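Local coordinates for hypothetical protein (Uncultured marine organism, PDB 2OD5) that is of uncharacterised function but probably binds nucleic acid, DNA in particular, through a winged helix-turn-helix type of fold, at residues R15-I20 and H37-M42; T31-L35 and L51-L55; I61-I67 and D78-T84. All coordinates share one frame; numbering follows the deposited sequence. Where two conformers were deposited one is given.

Interaction 1: residues R15-I20 and H37-M42. With EDO (1,2-ethanediol), chain F.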
loop_
_atom_site.group_PDB
_atom_site.type_symbol
_atom_site.label_atom_id
_atom_site.label_comp_id
_atom_site.label_asym_id
_atom_site.label_seq_id
_atom_site.Cartn_x
_atom_site.Cartn_y
_atom_site.Cartn_z
ATOM N N ARG A 15 12.015 -1.890 -6.794
ATOM C CA ARG A 15 11.406 -1.000 -7.776
ATOM C C ARG A 15 9.966 -0.664 -7.372
ATOM O O ARG A 15 9.527 0.481 -7.467
ATOM C CB ARG A 15 11.408 -1.705 -9.132
ATOM C CG ARG A 15 11.242 -0.827 -10.343
ATOM C CD ARG A 15 11.785 -1.538 -11.618
ATOM N NE ARG A 15 11.334 -2.938 -11.730
ATOM C CZ ARG A 15 10.254 -3.354 -12.396
ATOM N NH1 ARG A 15 9.454 -2.498 -13.022
ATOM N NH2 ARG A 15 9.960 -4.649 -12.420
ATOM N N ILE A 16 9.241 -1.688 -6.949
ATOM C CA ILE A 16 7.842 -1.544 -6.522
ATOM C C ILE A 16 7.752 -0.610 -5.314
ATOM O O ILE A 16 6.910 0.290 -5.290
ATOM C CB ILE A 16 7.222 -2.892 -6.200
ATOM C CG1 ILE A 16 7.024 -3.703 -7.494
ATOM C CG2 ILE A 16 5.848 -2.725 -5.558
ATOM C CD1 ILE A 16 6.372 -5.077 -7.292
ATOM N N ARG A 17 8.625 -0.809 -4.328
ATOM C CA ARG A 17 8.646 0.061 -3.147
ATOM C C ARG A 17 8.841 1.509 -3.506
ATOM O O ARG A 17 8.204 2.368 -2.918
ATOM C CB ARG A 17 9.739 -0.319 -2.165
ATOM C CG ARG A 17 9.501 -1.577 -1.397
ATOM C CD ARG A 17 10.691 -1.806 -0.471
ATOM N NE ARG A 17 10.413 -2.835 0.510
ATOM C CZ ARG A 17 11.289 -3.261 1.417
ATOM N NH1 ARG A 17 12.510 -2.749 1.461
ATOM N NH2 ARG A 17 10.947 -4.204 2.290
ATOM N N GLU A 18 9.758 1.808 -4.429
ATOM C CA GLU A 18 10.015 3.191 -4.807
ATOM C C GLU A 18 8.801 3.813 -5.489
ATOM O O GLU A 18 8.480 4.976 -5.262
ATOM C CB GLU A 18 11.256 3.278 -5.708
ATOM C CG GLU A 18 12.523 2.780 -5.031
ATOM N N LYS A 19 8.123 3.040 -6.331
ATOM C CA LYS A 19 6.908 3.545 -6.974
ATOM C C LYS A 19 5.811 3.844 -5.961
ATOM O O LYS A 19 5.142 4.873 -6.048
ATOM C CB LYS A 19 6.359 2.528 -7.961
ATOM C CG LYS A 19 7.137 2.409 -9.212
ATOM C CD LYS A 19 6.334 1.583 -10.197
ATOM C CE LYS A 19 7.149 1.248 -11.418
ATOM N NZ LYS A 19 6.958 2.232 -12.514
ATOM N N ILE A 20 5.619 2.916 -5.025
ATOM C CA ILE A 20 4.587 3.064 -4.016
ATOM C C ILE A 20 4.848 4.343 -3.195
ATOM O O ILE A 20 3.948 5.145 -2.966
ATOM C CB ILE A 20 4.507 1.843 -3.076
ATOM C CG1 ILE A 20 4.058 0.567 -3.808
ATOM C CG2 ILE A 20 3.564 2.150 -1.933
ATOM C CD1 ILE A 20 4.323 -0.720 -3.004
ATOM N N HIS A 37 -2.235 1.694 -9.695
ATOM C CA HIS A 37 -1.136 2.570 -10.080
ATOM C C HIS A 37 0.089 1.789 -10.471
ATOM O O HIS A 37 0.671 2.013 -11.527
ATOM C CB HIS A 37 -0.779 3.512 -8.920
ATOM C CG HIS A 37 0.385 4.376 -9.238
ATOM N ND1 HIS A 37 0.303 5.379 -10.174
ATOM C CD2 HIS A 37 1.678 4.320 -8.841
ATOM C CE1 HIS A 37 1.492 5.951 -10.292
ATOM N NE2 HIS A 37 2.350 5.315 -9.511
ATOM N N ILE A 38 0.525 0.891 -9.598
ATOM C CA ILE A 38 1.695 0.031 -9.817
ATOM C C ILE A 38 1.573 -0.768 -11.113
ATOM O O ILE A 38 2.454 -0.795 -11.976
ATOM C CB ILE A 38 1.822 -0.962 -8.619
ATOM C CG1 ILE A 38 2.302 -0.237 -7.357
ATOM C CG2 ILE A 38 2.790 -2.052 -8.891
ATOM C CD1 ILE A 38 3.651 0.439 -7.521
ATOM N N ASN A 39 0.455 -1.454 -11.226
ATOM C CA ASN A 39 0.249 -2.311 -12.370
ATOM C C ASN A 39 0.067 -1.548 -13.700
ATOM O O ASN A 39 0.200 -2.143 -14.771
ATOM C CB ASN A 39 -0.915 -3.268 -12.122
ATOM C CG ASN A 39 -0.544 -4.428 -11.193
ATOM O OD1 ASN A 39 0.598 -4.541 -10.763
ATOM N ND2 ASN A 39 -1.509 -5.297 -10.895
ATOM N N SER A 40 -0.250 -0.258 -13.629
ATOM C CA SER A 40 -0.351 0.594 -14.805
ATOM C C SER A 40 0.982 1.059 -15.355
ATOM O O SER A 40 1.018 1.591 -16.461
ATOM C CB SER A 40 -1.245 1.808 -14.529
ATOM O OG SER A 40 -0.529 2.788 -13.811
ATOM N N THR A 41 2.078 0.841 -14.626
ATOM C CA THR A 41 3.384 1.393 -14.999
ATOM C C THR A 41 4.531 0.392 -14.975
ATOM O O THR A 41 5.698 0.793 -14.898
ATOM C CB THR A 41 3.739 2.523 -14.023
ATOM O OG1 THR A 41 3.816 1.991 -12.689
ATOM C CG2 THR A 41 2.642 3.603 -14.062
HETATM N N MSE A 42 4.210 -0.898 -15.009
HETATM C CA MSE A 42 5.177 -1.984 -14.973
HETATM C C MSE A 42 4.691 -2.983 -16.014
HETATM O O MSE A 42 3.479 -3.048 -16.283
HETATM C CB MSE A 42 5.141 -2.675 -13.608
HETATM C CG MSE A 42 5.624 -1.832 -12.518
HETATM SE SE MSE A 42 5.740 -2.879 -10.955
HETATM C CE MSE A 42 3.881 -3.123 -10.554
HETATM C C1 EDO F . 12.901 -6.760 -12.152
HETATM O O1 EDO F . 14.004 -7.258 -11.385
HETATM C C2 EDO F . 13.229 -5.351 -12.629
HETATM O O2 EDO F . 13.406 -4.466 -11.515
HETATM O O HOH W 1 4.842 6.210 -8.431
#
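K19 spans this contact from helix 9-23 to the end region of helix 31-39 and the turn that follows. Its NZ donates to T41 O at 3.1 Å, coming from above the carbonyl plane, 48° out of it, and makes a weak second bond to T41 OG1. The aliphatic part of the same chain is used as well: CB lies against I38 CD1 in the conformer given, and K19 CE is 3.6 Å from M42 CG as the two chains run past each other in opposite directions. A bend at the last torsion (chi4 -93°) turns NZ aside from the line of an otherwise extended chain and onto the T41 carbonyl. R15 also slides past M42, its NH1 bordering M42 CG at 3.9 Å. On the buried side of the lysine, I38 CD1 also packs against I20 CG1 at 3.7 Å, while the selenium of M42, a selenomethionine, meets I16 CG1 with the two chains at about a right angle. A water bridges K19 O and H37 NE2.

T41 is itself held in place: its OG1 and backbone N both bond to I38 O, approaching from the same face of that carbonyl. Further out, I20 continues into L51, V54 and L55 of helix 48-57, and the H37 ring stacks on F23. R15 NE bonds an ethanediol probably left from crystallisation.

Were K19 replaced by an alanine, T41 O would probably lose its ammonium partner, and M42 CG the methylenes that pack on it. The contact thus joins an apolar layer of I16, I20, I38 and M42 to a polar edge, where one lysine serves both as hydrocarbon cover and as donor to T41 in the turn near the end of helix 31-39.

Interaction 2: residues T31-L35 and L51-L55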
loop_
_atom_site.group_PDB
_atom_site.type_symbol
_atom_site.label_atom_id
_atom_site.label_comp_id
_atom_site.label_asym_id
_atom_site.label_seq_id
_atom_site.Cartn_x
_atom_site.Cartn_y
_atom_site.Cartn_z
ATOM N N THR A 31 -5.329 0.067 -0.879
ATOM C CA THR A 31 -4.556 -0.974 -1.545
ATOM C C THR A 31 -4.933 -1.126 -3.024
ATOM O O THR A 31 -4.062 -1.353 -3.872
ATOM C CB THR A 31 -4.728 -2.367 -0.864
ATOM O OG1 THR A 31 -4.383 -2.290 0.524
ATOM C CG2 THR A 31 -3.796 -3.413 -1.520
ATOM N N ALA A 32 -6.213 -0.977 -3.316
ATOM C CA ALA A 32 -6.720 -1.065 -4.689
ATOM C C ALA A 32 -6.166 0.028 -5.590
ATOM O O ALA A 32 -5.793 -0.221 -6.745
ATOM C CB ALA A 32 -8.277 -1.017 -4.674
ATOM N N GLU A 33 -6.185 1.268 -5.097
ATOM C CA GLU A 33 -5.599 2.380 -5.820
ATOM C C GLU A 33 -4.095 2.172 -6.046
ATOM O O GLU A 33 -3.564 2.466 -7.125
ATOM C CB GLU A 33 -5.801 3.677 -5.049
ATOM C CG GLU A 33 -7.223 4.108 -4.849
ATOM C CD GLU A 33 -7.256 5.406 -4.037
ATOM O OE1 GLU A 33 -7.001 5.364 -2.783
ATOM O OE2 GLU A 33 -7.465 6.469 -4.669
ATOM N N ILE A 34 -3.393 1.667 -5.037
ATOM C CA ILE A 34 -1.965 1.425 -5.139
ATOM C C ILE A 34 -1.686 0.354 -6.186
ATOM O O ILE A 34 -0.849 0.541 -7.074
ATOM C CB ILE A 34 -1.332 1.030 -3.772
ATOM C CG1 ILE A 34 -1.519 2.164 -2.736
ATOM C CG2 ILE A 34 0.168 0.748 -3.933
ATOM C CD1 ILE A 34 -1.198 1.737 -1.303
ATOM N N LEU A 35 -2.451 -0.720 -6.132
ATOM C CA LEU A 35 -2.305 -1.806 -7.102
ATOM C C LEU A 35 -2.563 -1.300 -8.506
ATOM O O LEU A 35 -1.813 -1.619 -9.427
ATOM C CB LEU A 35 -3.288 -2.944 -6.795
ATOM C CG LEU A 35 -3.071 -4.221 -7.640
ATOM C CD1 LEU A 35 -1.697 -4.857 -7.348
ATOM C CD2 LEU A 35 -4.199 -5.204 -7.369
ATOM N N LEU A 51 1.083 -7.539 -3.036
ATOM C CA LEU A 51 1.216 -6.104 -2.687
ATOM C C LEU A 51 0.986 -5.896 -1.188
ATOM O O LEU A 51 1.713 -5.137 -0.511
ATOM C CB LEU A 51 0.274 -5.247 -3.508
ATOM C CG LEU A 51 0.224 -3.749 -3.141
ATOM C CD1 LEU A 51 1.606 -3.115 -3.325
ATOM C CD2 LEU A 51 -0.834 -2.994 -3.963
ATOM N N GLY A 52 0.005 -6.586 -0.632
ATOM C CA GLY A 52 -0.241 -6.495 0.806
ATOM C C GLY A 52 0.983 -6.881 1.611
ATOM O O GLY A 52 1.300 -6.234 2.611
ATOM N N ASN A 53 1.677 -7.943 1.179
ATOM C CA ASN A 53 2.910 -8.356 1.828
ATOM C C ASN A 53 4.004 -7.292 1.720
ATOM O O ASN A 53 4.680 -6.981 2.712
ATOM C CB ASN A 53 3.410 -9.684 1.248
ATOM C CG ASN A 53 2.503 -10.852 1.619
ATOM O OD1 ASN A 53 1.771 -10.779 2.610
ATOM N ND2 ASN A 53 2.533 -11.927 0.816
ATOM N N VAL A 54 4.171 -6.739 0.526
ATOM C CA VAL A 54 5.172 -5.721 0.291
ATOM C C VAL A 54 4.912 -4.512 1.177
ATOM O O VAL A 54 5.832 -3.948 1.780
ATOM C CB VAL A 54 5.184 -5.263 -1.186
ATOM C CG1 VAL A 54 6.056 -3.985 -1.358
ATOM C CG2 VAL A 54 5.652 -6.414 -2.086
ATOM N N LEU A 55 3.664 -4.089 1.234
ATOM C CA LEU A 55 3.294 -2.904 2.022
ATOM C C LEU A 55 3.539 -3.135 3.499
ATOM O O LEU A 55 4.035 -2.243 4.193
ATOM C CB LEU A 55 1.816 -2.543 1.778
ATOM C CG LEU A 55 1.448 -1.995 0.392
ATOM C CD1 LEU A 55 -0.104 -1.972 0.221
ATOM C CD2 LEU A 55 2.027 -0.635 0.171
#
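With CG anti to the backbone N (chi1 174°), L51 extends its branched end from helix 48-57 onto helix 31-39. There CD2 sits among T31, I34 and L35. L55, one turn later, takes the other common setting, CG anti to its carbonyl carbon (chi1 -69°), and brings CD1 to the end of I34, whose own CD1 meets it tip to tip at 4.2 Å. The two branches of I34 thus meet different leucines: CG2 lies 3.9 Å from L51 CD2, the two chains crossing at about a right angle, while CD1 faces L55.

L51 CD2 is the methyl that does most of the touching. It lies 3.6 Å from T31 O and 3.5 Å from L35 N, the two ends of one backbone hydrogen bond inside helix 31-39, and so rests on a helical turn as well as on side chains. L35 CB flanks L51 CD2 at 3.7 Å and T31 CG2 at 3.9 Å. Segments 31-35 and 51-55 meet at 102° between their directions, their axes 11.2 Å apart at closest approach; large aliphatic residues fill that separation. Two helices set nearly at right angles and followed by a beta hairpin are consistent with a winged variant of the helix-turn-helix, the clan to which this family belongs; helix 48-57 would then probably be the recognition helix.

No hydrogen bond crosses between the two segments. The hydroxyl of T31 is instead bonded to W82 NE1, and the T31 backbone bonds to C80, tying the start of helix 31-39 to strand 75-84. I20 of helix 9-23 also touches I34, L51 and L55, and the W82 side chain touches both I34 and L55.

Interaction 3: residues I61-I67 and D78-T84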
loop_
_atom_site.group_PDB
_atom_site.type_symbol
_atom_site.label_atom_id
_atom_site.label_comp_id
_atom_site.label_asym_id
_atom_site.label_seq_id
_atom_site.Cartn_x
_atom_site.Cartn_y
_atom_site.Cartn_z
ATOM N N ILE A 61 6.238 2.440 4.868
ATOM C CA ILE A 61 4.858 2.549 4.409
ATOM C C ILE A 61 4.002 1.937 5.485
ATOM O O ILE A 61 4.084 0.716 5.702
ATOM C CB ILE A 61 4.634 1.828 3.083
ATOM C CG1 ILE A 61 5.458 2.413 1.952
ATOM C CG2 ILE A 61 3.113 1.933 2.619
ATOM C CD1 ILE A 61 5.631 1.449 0.771
ATOM N N VAL A 62 3.199 2.786 6.147
ATOM C CA VAL A 62 2.449 2.409 7.349
ATOM C C VAL A 62 0.930 2.309 7.121
ATOM O O VAL A 62 0.366 3.063 6.352
ATOM C CB VAL A 62 2.686 3.366 8.492
ATOM C CG1 VAL A 62 4.191 3.405 8.860
ATOM C CG2 VAL A 62 2.204 4.748 8.174
ATOM N N LYS A 63 0.278 1.364 7.790
ATOM C CA LYS A 63 -1.172 1.195 7.618
ATOM C C LYS A 63 -1.900 2.188 8.513
ATOM O O LYS A 63 -1.681 2.197 9.736
ATOM C CB LYS A 63 -1.573 -0.216 8.022
ATOM C CG LYS A 63 -2.959 -0.607 7.556
ATOM C CD LYS A 63 -3.437 -1.856 8.257
ATOM C CE LYS A 63 -3.184 -3.119 7.505
ATOM N NZ LYS A 63 -4.139 -3.431 6.440
ATOM N N VAL A 64 -2.728 3.044 7.922
ATOM C CA VAL A 64 -3.384 4.109 8.657
ATOM C C VAL A 64 -4.892 3.917 8.816
ATOM O O VAL A 64 -5.533 4.665 9.533
ATOM C CB VAL A 64 -3.123 5.490 8.025
ATOM C CG1 VAL A 64 -1.607 5.822 8.111
ATOM C CG2 VAL A 64 -3.595 5.553 6.616
ATOM N N GLY A 65 -5.425 2.914 8.160
ATOM C CA GLY A 65 -6.846 2.613 8.277
ATOM C C GLY A 65 -7.236 1.343 7.595
ATOM O O GLY A 65 -6.488 0.794 6.790
ATOM N N TYR A 66 -8.448 0.893 7.925
ATOM C CA TYR A 66 -8.957 -0.388 7.526
ATOM C C TYR A 66 -10.491 -0.333 7.499
ATOM O O TYR A 66 -11.030 0.239 8.450
ATOM C CB TYR A 66 -8.474 -1.310 8.649
ATOM C CG TYR A 66 -8.865 -2.757 8.616
ATOM C CD1 TYR A 66 -9.853 -3.239 9.457
ATOM C CD2 TYR A 66 -8.195 -3.662 7.799
ATOM C CE1 TYR A 66 -10.193 -4.578 9.465
ATOM C CE2 TYR A 66 -8.531 -5.015 7.801
ATOM C CZ TYR A 66 -9.528 -5.456 8.640
ATOM O OH TYR A 66 -9.889 -6.777 8.651
ATOM N N ILE A 67 -11.113 -0.987 6.525
ATOM C CA ILE A 67 -12.526 -1.362 6.548
ATOM C C ILE A 67 -12.586 -2.829 6.199
ATOM O O ILE A 67 -12.015 -3.261 5.205
ATOM C CB ILE A 67 -13.350 -0.573 5.518
ATOM C CG1 ILE A 67 -13.347 0.917 5.852
ATOM C CG2 ILE A 67 -14.829 -1.032 5.472
ATOM C CD1 ILE A 67 -13.782 1.759 4.685
ATOM N N ASP A 78 -11.610 -6.836 2.582
ATOM C CA ASP A 78 -10.987 -5.784 3.379
ATOM C C ASP A 78 -10.493 -4.708 2.441
ATOM O O ASP A 78 -10.151 -4.994 1.302
ATOM C CB ASP A 78 -9.715 -6.285 4.088
ATOM C CG ASP A 78 -9.973 -7.370 5.065
ATOM O OD1 ASP A 78 -11.141 -7.565 5.453
ATOM O OD2 ASP A 78 -8.990 -8.038 5.449
ATOM N N ILE A 79 -10.427 -3.472 2.929
ATOM C CA ILE A 79 -9.795 -2.394 2.188
ATOM C C ILE A 79 -8.854 -1.751 3.205
ATOM O O ILE A 79 -9.296 -1.381 4.282
ATOM C CB ILE A 79 -10.798 -1.289 1.748
ATOM C CG1 ILE A 79 -12.059 -1.881 1.142
ATOM C CG2 ILE A 79 -10.109 -0.347 0.737
ATOM C CD1 ILE A 79 -13.229 -1.923 2.097
ATOM N N CYS A 80 -7.585 -1.609 2.882
ATOM C CA CYS A 80 -6.640 -0.983 3.824
ATOM C C CYS A 80 -6.132 0.312 3.222
ATOM O O CYS A 80 -6.043 0.450 1.989
ATOM C CB CYS A 80 -5.486 -1.919 4.134
ATOM S SG CYS A 80 -6.043 -3.448 4.974
ATOM N N GLU A 81 -5.817 1.259 4.097
ATOM C CA GLU A 81 -5.334 2.566 3.714
ATOM C C GLU A 81 -3.898 2.674 4.193
ATOM O O GLU A 81 -3.590 2.311 5.343
ATOM C CB GLU A 81 -6.163 3.658 4.404
ATOM C CG GLU A 81 -7.623 3.677 3.970
ATOM C CD GLU A 81 -8.570 4.228 5.008
ATOM O OE1 GLU A 81 -8.137 4.817 6.014
ATOM O OE2 GLU A 81 -9.764 4.039 4.825
ATOM N N TRP A 82 -3.040 3.202 3.324
ATOM C CA TRP A 82 -1.612 3.275 3.590
ATOM C C TRP A 82 -1.063 4.667 3.341
ATOM O O TRP A 82 -1.528 5.372 2.449
ATOM C CB TRP A 82 -0.907 2.301 2.660
ATOM C CG TRP A 82 -1.352 0.930 2.736
ATOM C CD1 TRP A 82 -2.375 0.369 2.012
ATOM C CD2 TRP A 82 -0.864 -0.091 3.594
ATOM N NE1 TRP A 82 -2.513 -0.951 2.339
ATOM C CE2 TRP A 82 -1.610 -1.260 3.308
ATOM C CE3 TRP A 82 0.159 -0.158 4.540
ATOM C CZ2 TRP A 82 -1.366 -2.457 3.929
ATOM C CZ3 TRP A 82 0.393 -1.377 5.157
ATOM C CH2 TRP A 82 -0.394 -2.490 4.859
ATOM N N ALA A 83 -0.021 5.033 4.086
ATOM C CA ALA A 83 0.640 6.329 3.978
ATOM C C ALA A 83 2.126 6.121 4.153
ATOM O O ALA A 83 2.556 5.125 4.733
ATOM C CB ALA A 83 0.123 7.260 5.089
ATOM N N THR A 84 2.934 7.067 3.712
ATOM C CA THR A 84 4.340 6.992 4.079
ATOM C C THR A 84 4.481 7.373 5.536
ATOM O O THR A 84 3.726 8.192 6.058
ATOM C CB THR A 84 5.231 7.882 3.198
ATOM O OG1 THR A 84 4.994 9.258 3.508
ATOM C CG2 THR A 84 5.037 7.591 1.678
HETATM O O HOH W 2 -7.265 6.475 7.998
#
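K63 lies across one face of the W82 indole: its CB stands 4.1 Å from the centroid of the six-membered ring, 27° off the normal, a CH-pi contact. A chi1 of -165°, which swings CG away from the backbone N, carries the lysine chain over the rim of the ring. I61 meets W82 at about a right angle, I61 CG2 to W82 CB at 4.0 Å. Farther along the same face of the sheet, in the conformer given, Y66 turns its ring edge to C80 SG; the contact is provisional, since Y66 has a second conformer and the sulfur is poorly placed against K63. On the opposite face I67 and I79 lie side by side. V64, at the bulge, packs CG1 on A83 CB.

The antiparallel hairpin carries a classic beta bulge: V64 N bonds to E81 O at 2.8 Å and, weakly, G65 N does too, while E81 N answers to G65 O. A water joins V64 O to E81 OE1. T84 caps helix 85-91 through W87 N.

The strands are thus joined chiefly by backbone hydrogen bonds, their register shifted by one residue at the bulge, with the buried W82 lying under K63 on the side facing the helices.

Interaction 2 is the buried middle of the fold, its centre about 4 Å from the centre of the chain, and purely apolar between its segments; interactions 1 and 3 are partly buried. Interactions 1 and 2 share helix 31-39, its C-terminal end in the first and its N-terminal end in the second. I20 joins all three, reaching I34, L51, V54 and L55 of interaction 2 and, through CG2, I61 CD1 of interaction 3. The hairpin is instead held mainly by backbone hydrogen bonds, and L55 packs on both I61 and W82. Polar side-chain bonds between paired segments occur in interaction 1, and a water bridge in interaction 3; T31 and W82 tie interactions 2 and 3.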